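Local structure of N-formylglutamate amidohydrolase (Ralstonia eutropha, 2Q7S) at residues 27-32 and 166-171; 41-46 and 126-131; 189-194 and 221-226. The protein binds a zinc ion and is probably a hydrolase of the N-formylglutamate amidohydrolase family. All coordinates share one frame; numbering follows the deposited sequence.

Contact 1 (27-32 and 166-171). With ZN (zinc ion), chain C.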
# COMPACT_ATOMS: atom_id res chain seq x y z
N VAL A 27 4.65 -11.65 3.72
CA VAL A 27 3.56 -11.40 2.77
C VAL A 27 3.55 -9.90 2.53
O VAL A 27 3.51 -9.12 3.50
CB VAL A 27 2.21 -11.86 3.34
CG1 VAL A 27 1.03 -11.50 2.40
CG2 VAL A 27 2.25 -13.33 3.65
N CYS A 28 3.60 -9.48 1.26
CA CYS A 28 3.75 -8.07 0.90
C CYS A 28 2.64 -7.66 -0.04
O CYS A 28 2.34 -8.38 -0.99
CB CYS A 28 5.12 -7.83 0.30
SG CYS A 28 6.46 -8.20 1.39
N ASP A 29 1.94 -6.54 0.24
CA ASP A 29 1.00 -6.06 -0.74
C ASP A 29 1.25 -4.62 -1.21
O ASP A 29 1.69 -3.81 -0.46
CB ASP A 29 -0.42 -6.31 -0.34
CG ASP A 29 -0.94 -5.34 0.62
OD1 ASP A 29 -0.32 -5.20 1.68
OD2 ASP A 29 -2.02 -4.75 0.34
N SER A 30 1.00 -4.40 -2.51
CA SER A 30 1.08 -3.09 -3.17
C SER A 30 -0.38 -2.78 -3.61
O SER A 30 -0.80 -3.09 -4.76
CB SER A 30 2.09 -3.14 -4.33
OG SER A 30 2.19 -1.96 -5.12
N PRO A 31 -1.14 -2.09 -2.74
CA PRO A 31 -2.56 -1.80 -3.06
C PRO A 31 -2.81 -0.67 -4.07
O PRO A 31 -3.93 -0.51 -4.55
CB PRO A 31 -3.15 -1.42 -1.70
CG PRO A 31 -1.98 -0.89 -0.95
CD PRO A 31 -0.76 -1.62 -1.40
N HIS A 32 -1.80 0.16 -4.30
CA HIS A 32 -1.95 1.40 -4.99
C HIS A 32 -1.28 1.52 -6.32
O HIS A 32 -1.35 2.57 -6.92
CB HIS A 32 -1.47 2.49 -4.06
CG HIS A 32 -2.37 2.67 -2.89
ND1 HIS A 32 -1.99 3.36 -1.76
CD2 HIS A 32 -3.64 2.26 -2.67
CE1 HIS A 32 -2.99 3.36 -0.90
NE2 HIS A 32 -4.01 2.71 -1.43
N VAL A 166 3.78 -14.27 11.18
CA VAL A 166 3.74 -13.64 9.89
C VAL A 166 4.26 -12.19 9.99
O VAL A 166 4.11 -11.48 10.99
CB VAL A 166 2.28 -13.70 9.29
CG1 VAL A 166 1.30 -12.90 10.15
CG2 VAL A 166 2.26 -13.27 7.83
N TRP A 167 4.89 -11.77 8.92
CA TRP A 167 5.38 -10.40 8.77
C TRP A 167 4.81 -9.88 7.47
O TRP A 167 5.11 -10.42 6.39
CB TRP A 167 6.91 -10.37 8.76
CG TRP A 167 7.56 -10.62 10.11
CD1 TRP A 167 7.96 -9.69 11.01
CD2 TRP A 167 7.83 -11.90 10.71
NE1 TRP A 167 8.49 -10.30 12.12
CE2 TRP A 167 8.41 -11.65 11.97
CE3 TRP A 167 7.61 -13.22 10.32
CZ2 TRP A 167 8.78 -12.67 12.83
CZ3 TRP A 167 7.98 -14.24 11.16
CH2 TRP A 167 8.57 -13.96 12.41
N HIS A 168 3.92 -8.89 7.60
CA HIS A 168 3.23 -8.27 6.50
C HIS A 168 3.86 -6.88 6.21
O HIS A 168 4.01 -6.10 7.12
CB HIS A 168 1.78 -8.11 6.87
CG HIS A 168 1.03 -7.22 5.94
ND1 HIS A 168 0.25 -6.18 6.38
CD2 HIS A 168 0.94 -7.23 4.60
CE1 HIS A 168 -0.31 -5.59 5.34
NE2 HIS A 168 0.08 -6.22 4.25
N LEU A 169 4.23 -6.61 4.95
CA LEU A 169 4.67 -5.27 4.48
C LEU A 169 3.59 -4.71 3.54
O LEU A 169 3.21 -5.34 2.57
CB LEU A 169 6.03 -5.30 3.81
CG LEU A 169 7.22 -5.96 4.53
CD1 LEU A 169 8.54 -5.85 3.71
CD2 LEU A 169 7.39 -5.39 5.94
N ASN A 170 3.09 -3.55 3.88
CA ASN A 170 2.14 -2.77 3.09
C ASN A 170 2.93 -1.66 2.36
O ASN A 170 3.53 -0.79 2.99
CB ASN A 170 1.08 -2.22 4.09
CG ASN A 170 -0.09 -1.57 3.41
OD1 ASN A 170 -0.29 -0.35 3.54
ND2 ASN A 170 -0.89 -2.34 2.72
N LEU A 171 2.97 -1.69 1.03
CA LEU A 171 3.97 -1.01 0.26
C LEU A 171 3.38 0.16 -0.50
O LEU A 171 2.39 -0.01 -1.20
CB LEU A 171 4.62 -2.02 -0.75
CG LEU A 171 5.21 -3.29 -0.14
CD1 LEU A 171 5.73 -4.28 -1.22
CD2 LEU A 171 6.29 -2.98 0.86
ZN ZN C . -0.14 4.25 -1.26
O HOH W 1 1.10 0.25 -3.66

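Contact 2 (41-46 and 126-131)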
# COMPACT_ATOMS: atom_id res chain seq x y z
N PHE A 41 -15.68 3.78 -15.05
CA PHE A 41 -15.27 4.84 -14.13
C PHE A 41 -16.30 5.98 -14.13
O PHE A 41 -16.78 6.38 -13.09
CB PHE A 41 -13.86 5.36 -14.53
CG PHE A 41 -13.03 5.82 -13.36
CD1 PHE A 41 -13.55 6.64 -12.38
CD2 PHE A 41 -11.70 5.41 -13.24
CE1 PHE A 41 -12.79 7.07 -11.33
CE2 PHE A 41 -10.93 5.83 -12.18
CZ PHE A 41 -11.47 6.67 -11.23
N GLY A 42 -16.63 6.49 -15.32
CA GLY A 42 -17.60 7.59 -15.43
C GLY A 42 -17.18 8.88 -14.73
O GLY A 42 -18.01 9.58 -14.14
N ALA A 43 -15.88 9.19 -14.80
CA ALA A 43 -15.33 10.41 -14.23
C ALA A 43 -15.50 11.55 -15.24
O ALA A 43 -15.65 11.29 -16.44
CB ALA A 43 -13.87 10.20 -13.92
N VAL A 44 -15.49 12.79 -14.76
CA VAL A 44 -15.44 13.96 -15.66
C VAL A 44 -14.01 14.53 -15.80
O VAL A 44 -13.78 15.44 -16.60
CB VAL A 44 -16.42 15.07 -15.21
CG1 VAL A 44 -17.85 14.53 -15.23
CG2 VAL A 44 -16.05 15.60 -13.83
N VAL A 45 -13.06 13.98 -15.06
CA VAL A 45 -11.68 14.46 -15.05
C VAL A 45 -10.80 13.54 -15.93
O VAL A 45 -11.04 12.34 -16.02
CB VAL A 45 -11.14 14.55 -13.59
CG1 VAL A 45 -11.22 13.20 -12.89
CG2 VAL A 45 -9.72 15.08 -13.56
N ALA A 46 -9.81 14.14 -16.60
CA ALA A 46 -8.97 13.40 -17.54
C ALA A 46 -8.12 12.40 -16.78
O ALA A 46 -7.63 12.70 -15.70
CB ALA A 46 -8.07 14.37 -18.34
N PRO A 126 -12.41 17.80 -8.03
CA PRO A 126 -13.53 16.87 -8.28
C PRO A 126 -13.19 15.79 -9.31
O PRO A 126 -12.49 16.09 -10.29
CB PRO A 126 -14.68 17.78 -8.79
CG PRO A 126 -14.29 19.19 -8.42
CD PRO A 126 -12.77 19.22 -8.29
N ILE A 127 -13.69 14.56 -9.07
CA ILE A 127 -13.59 13.44 -10.02
C ILE A 127 -14.89 13.22 -10.86
O ILE A 127 -14.79 12.80 -12.01
CB ILE A 127 -13.14 12.10 -9.27
CG1 ILE A 127 -11.65 12.19 -8.90
CG2 ILE A 127 -13.37 10.88 -10.14
CD1 ILE A 127 -11.17 11.21 -7.89
N TYR A 128 -16.08 13.50 -10.30
CA TYR A 128 -17.36 13.20 -10.99
C TYR A 128 -18.29 14.44 -11.04
O TYR A 128 -18.15 15.37 -10.25
CB TYR A 128 -18.13 12.05 -10.30
CG TYR A 128 -17.33 10.80 -9.99
CD1 TYR A 128 -17.12 9.83 -10.96
CD2 TYR A 128 -16.81 10.58 -8.72
CE1 TYR A 128 -16.39 8.69 -10.69
CE2 TYR A 128 -16.07 9.43 -8.43
CZ TYR A 128 -15.86 8.49 -9.43
OH TYR A 128 -15.15 7.35 -9.17
N ASP A 129 -19.27 14.42 -11.95
CA ASP A 129 -20.24 15.54 -12.03
C ASP A 129 -21.58 15.16 -11.40
O ASP A 129 -22.63 15.79 -11.67
CB ASP A 129 -20.38 16.02 -13.48
CG ASP A 129 -21.18 15.05 -14.38
OD1 ASP A 129 -21.32 13.85 -14.06
OD2 ASP A 129 -21.67 15.54 -15.43
N ARG A 130 -21.52 14.14 -10.54
CA ARG A 130 -22.68 13.46 -10.02
C ARG A 130 -22.28 12.64 -8.79
O ARG A 130 -21.09 12.40 -8.53
CB ARG A 130 -23.23 12.51 -11.09
CG ARG A 130 -22.29 11.35 -11.27
CD ARG A 130 -22.57 10.44 -12.43
NE ARG A 130 -21.45 9.50 -12.49
CZ ARG A 130 -21.34 8.43 -11.71
NH1 ARG A 130 -22.30 8.13 -10.83
NH2 ARG A 130 -20.27 7.63 -11.81
N LYS A 131 -23.30 12.19 -8.06
CA LYS A 131 -23.14 11.27 -6.94
C LYS A 131 -23.19 9.84 -7.44
O LYS A 131 -23.98 9.50 -8.32
CB LYS A 131 -24.24 11.51 -5.91
CG LYS A 131 -24.07 12.81 -5.16
CD LYS A 131 -25.18 13.07 -4.21
CE LYS A 131 -24.82 14.20 -3.24
NZ LYS A 131 -25.39 13.91 -1.87

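Contact 3 (189-194 and 221-226)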
# COMPACT_ATOMS: atom_id res chain seq x y z
N PRO A 189 12.06 18.07 6.70
CA PRO A 189 11.70 17.53 5.39
C PRO A 189 11.21 16.09 5.43
O PRO A 189 11.64 15.27 6.26
CB PRO A 189 13.00 17.59 4.60
CG PRO A 189 14.07 17.55 5.63
CD PRO A 189 13.51 18.23 6.86
N LEU A 190 10.32 15.79 4.49
CA LEU A 190 9.82 14.46 4.23
C LEU A 190 10.98 13.50 3.97
O LEU A 190 11.89 13.84 3.21
CB LEU A 190 8.93 14.51 3.00
CG LEU A 190 8.18 13.24 2.73
CD1 LEU A 190 7.18 12.91 3.88
CD2 LEU A 190 7.43 13.34 1.42
N ALA A 191 10.95 12.33 4.63
CA ALA A 191 12.04 11.36 4.51
C ALA A 191 11.90 10.62 3.17
O ALA A 191 10.86 10.70 2.47
CB ALA A 191 12.02 10.39 5.67
N ASP A 192 12.95 9.90 2.82
CA ASP A 192 12.93 9.10 1.64
C ASP A 192 12.03 7.88 1.84
O ASP A 192 11.39 7.45 0.89
CB ASP A 192 14.35 8.66 1.27
CG ASP A 192 15.24 9.79 0.88
OD1 ASP A 192 14.74 10.73 0.25
OD2 ASP A 192 16.45 9.72 1.15
N PHE A 193 12.06 7.32 3.05
CA PHE A 193 11.22 6.19 3.50
C PHE A 193 10.51 6.62 4.75
O PHE A 193 11.14 7.19 5.64
CB PHE A 193 12.07 4.98 3.86
CG PHE A 193 12.57 4.23 2.67
CD1 PHE A 193 13.66 4.67 1.97
CD2 PHE A 193 11.89 3.10 2.22
CE1 PHE A 193 14.10 4.00 0.82
CE2 PHE A 193 12.36 2.39 1.08
CZ PHE A 193 13.44 2.86 0.41
N VAL A 194 9.21 6.37 4.81
CA VAL A 194 8.43 6.50 6.03
C VAL A 194 7.91 5.11 6.38
O VAL A 194 7.37 4.39 5.51
CB VAL A 194 7.24 7.53 5.91
CG1 VAL A 194 6.43 7.63 7.22
CG2 VAL A 194 7.77 8.92 5.51
N THR A 221 17.19 8.57 3.91
CA THR A 221 16.64 9.08 5.16
C THR A 221 15.39 8.27 5.46
O THR A 221 14.70 7.80 4.53
CB THR A 221 16.34 10.60 5.05
OG1 THR A 221 15.45 10.84 3.96
CG2 THR A 221 17.67 11.38 4.83
N VAL A 222 15.17 8.00 6.75
CA VAL A 222 14.05 7.17 7.21
C VAL A 222 13.40 7.93 8.38
O VAL A 222 14.11 8.43 9.24
CB VAL A 222 14.50 5.73 7.63
CG1 VAL A 222 13.31 4.87 8.08
CG2 VAL A 222 15.28 5.04 6.51
N ALA A 223 12.08 8.06 8.34
CA ALA A 223 11.27 8.59 9.46
C ALA A 223 10.29 7.50 9.85
O ALA A 223 9.82 6.76 8.98
CB ALA A 223 10.48 9.89 9.05
N ARG A 224 9.98 7.40 11.14
CA ARG A 224 8.91 6.52 11.62
C ARG A 224 7.69 7.38 11.88
O ARG A 224 7.81 8.44 12.48
CB ARG A 224 9.31 5.83 12.94
CG ARG A 224 10.52 4.90 12.77
CD ARG A 224 10.74 4.04 14.02
NE ARG A 224 12.04 3.36 13.98
CZ ARG A 224 12.34 2.28 14.69
NH1 ARG A 224 11.44 1.73 15.49
NH2 ARG A 224 13.53 1.72 14.56
N ASN A 225 6.53 6.91 11.45
CA ASN A 225 5.23 7.48 11.87
C ASN A 225 5.04 8.96 11.62
O ASN A 225 4.31 9.65 12.35
CB ASN A 225 4.95 7.09 13.33
CG ASN A 225 4.87 5.58 13.49
OD1 ASN A 225 3.97 4.96 12.97
ND2 ASN A 225 5.86 4.98 14.14
N ASP A 226 5.63 9.43 10.53
CA ASP A 226 5.74 10.86 10.20
C ASP A 226 5.89 11.03 8.67
O ASP A 226 6.97 10.79 8.12
CB ASP A 226 6.95 11.43 10.91
CG ASP A 226 7.07 12.94 10.75
OD1 ASP A 226 6.20 13.54 10.08
OD2 ASP A 226 8.02 13.53 11.31
O HOH W 2 8.98 12.23 6.97

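Contact 1 (27-32 and 166-171)
Asp29 OD1 takes two side-chain hydrogen bonds from 166-171, from His168 NE2 at 2.8 Å and from Asn170 ND2 at 3.1 Å. The two donors reach it from opposite faces of the carboxylate plane: the imidazole on the anti side, 35° out of plane, and the amide on the syn side. Both bonds are fairly straight, and the oxygen lies close to the plane of the ring and of the amide. Asp29 can make both bonds because neighbouring parallel strands, 26-30 and 166-174, in the mixed sheet of this zinc-binding protein put Asp29, His168 and Asn170 on one face. With CG anti to the backbone N in both His168 and Asn170 (chi1 168° and -171°), each side chain leans toward Asp29, whose OD1 their ends reach. The second carboxylate oxygen, OD2, is hydrogen-bonded to Tyr148 OH, ND1 of the His168 ring to Ser246 OG, and Asn170 OD1 to NE2 of the zinc ligand His172, which makes Asn170 a second-shell residue.

Backbone bonds join the strands in the alternating pattern of parallel pairing, running from Val27 N to Trp167 O at one end and from Leu171 N to Asp29 O at the other. On the other face Cys28 SG lies against Leu169 CB at 3.8 Å, and Cys28 CB meets Leu171 CD1. Val27, on the face of Asp29, touches Val166 through their CG2 methyls and packs on helix 134-163.

Where strand 26-30 ends, a water links Ser30 OG, His32 N and Leu171 O, receiving the N-H of His32 and donating to the Leu171 carbonyl. Ser30 OG is also hydrogen-bonded to Ser33 OG. CG of Pro31 lies over the centre of the His32 ring, whose ND1 binds the zinc ion at 2.1 Å.

Contact 2 (41-46 and 126-131)
Val44 N donates to Ile127 O at 2.8 Å, with 152° at the hydrogen, and this is the one hydrogen bond between the two loops. Close by, Ala43 CB lies 3.4 Å from the same carbonyl oxygen, so the Ile127 C=O is set among the backbone and side chains of 43-45.

Aromatic contact comes from Phe41 and Tyr128, whose side chains cross at about a right angle. The CE1 corner of Phe41 comes to 3.2 Å from Tyr128 OH and also approaches CZ, while Tyr128 CE1 lies in the plane of the Phe41 ring, at its edge. Along its own edge the tyrosine ring meets backbone oxygens, with CD1 3.3 Å from Gly42 O and CE1 3.4 Å from Phe41 O. One face of the ring is occupied by Ile127 CG2, over its centre. The hydroxyl is hydrogen-bonded to Arg140, and Phe41 makes an edge-to-face contact with Tyr81.

The pairing joins two irregular loops at the surface of the fold: 41-46 leads from strand 26-30 into helix 47-50, while the loop 126-131 precedes strand 132-133. It lies far from the zinc site.

Among the aliphatic contacts, Ile127 divides its branches. CG2 faces Ala43 CB and Phe41 CE1, whereas CG1, beside the backbone N (chi1 -73°), meets Val45 CG1 at 4.1 Å. Leu50 of helix 47-50 touches Phe41, Val45 and Ile127. Further out, Val44 CG1 presses on Asp129 CB at 3.4 Å, its side chain crossing that of the aspartate at about a right angle. Asp129 N is buried here without a hydrogen-bond partner.

Of the charged groups, the Arg130 guanidinium turns its edge toward the carbonyls of Phe41 and Gly42, with NH2 3.8 Å from Gly42 O. The same NH2 forms a salt bridge with Glu136.

Contact 3 (189-194 and 221-226)
Thr221 and Asp192 exchange bonds in both directions. Thr221 OG1 accepts from Asp192 N at 2.9 Å, and Thr221 N donates almost straight, 174° at the hydrogen, to Asp192 OD2 at 3.1 Å. The carboxylate oxygen is met on its anti side, with the donor 33° out of plane. OG1 stands between the backbone N and the carbonyl carbon of Thr221 (chi1 56°), from where it accepts from Asp192 N; Asp192 OD2 lies 3.2 Å from OG1. The other carboxylate oxygen, OD1, forms a salt bridge with Arg252. Thr221 O then receives Phe193 N and starts the parallel pairing, in which Ala223 N bonds back to Phe193 O at 3.0 Å.

Val194 lies at the far end of the contact and turns its side chain to the face of the sheet that holds Ala223. Its two methyls straddle the Asp226 carbonyl, CG1 and CG2 each 3.3 Å from Asp226 O. That oxygen accepts a hydrogen bond from a water, at 2.7 Å, which in turn accepts from Ala191 N, so the chain before strand 193-196 is tied to the chain after strand 222-224.

Ala223 lies on the same face as Val194, its CB 3.7 Å from Ala191 CB. On the opposite face Phe193 CB approaches Val222 CG2, and both side chains pack on Leu215 of helix 205-217. The strands 193-196 and 222-224, with helix 205-217 between them in the chain, form a beta-alpha-beta unit at one margin of the mixed sheet.

In the fold
Contacts 1 and 3 belong to the same mixed sheet, and strand 244-252 runs between strands 166-174 and 193-196, antiparallel to the latter. Their centres are 18 Å apart and their nearest atoms about 7 Å. Contact 1 lies in the buried middle and supplies His32 to the zinc ion, which Asp55 and His172 also bind; the side chain of Val194 in contact 3 is about 11 Å from the metal. Contact 2 is peripheral, its centre 30 Å from that of contact 1 and 33 Å from that of contact 3. In sequence it is nested within the loop that contact 1 closes, whereas contact 3 follows both.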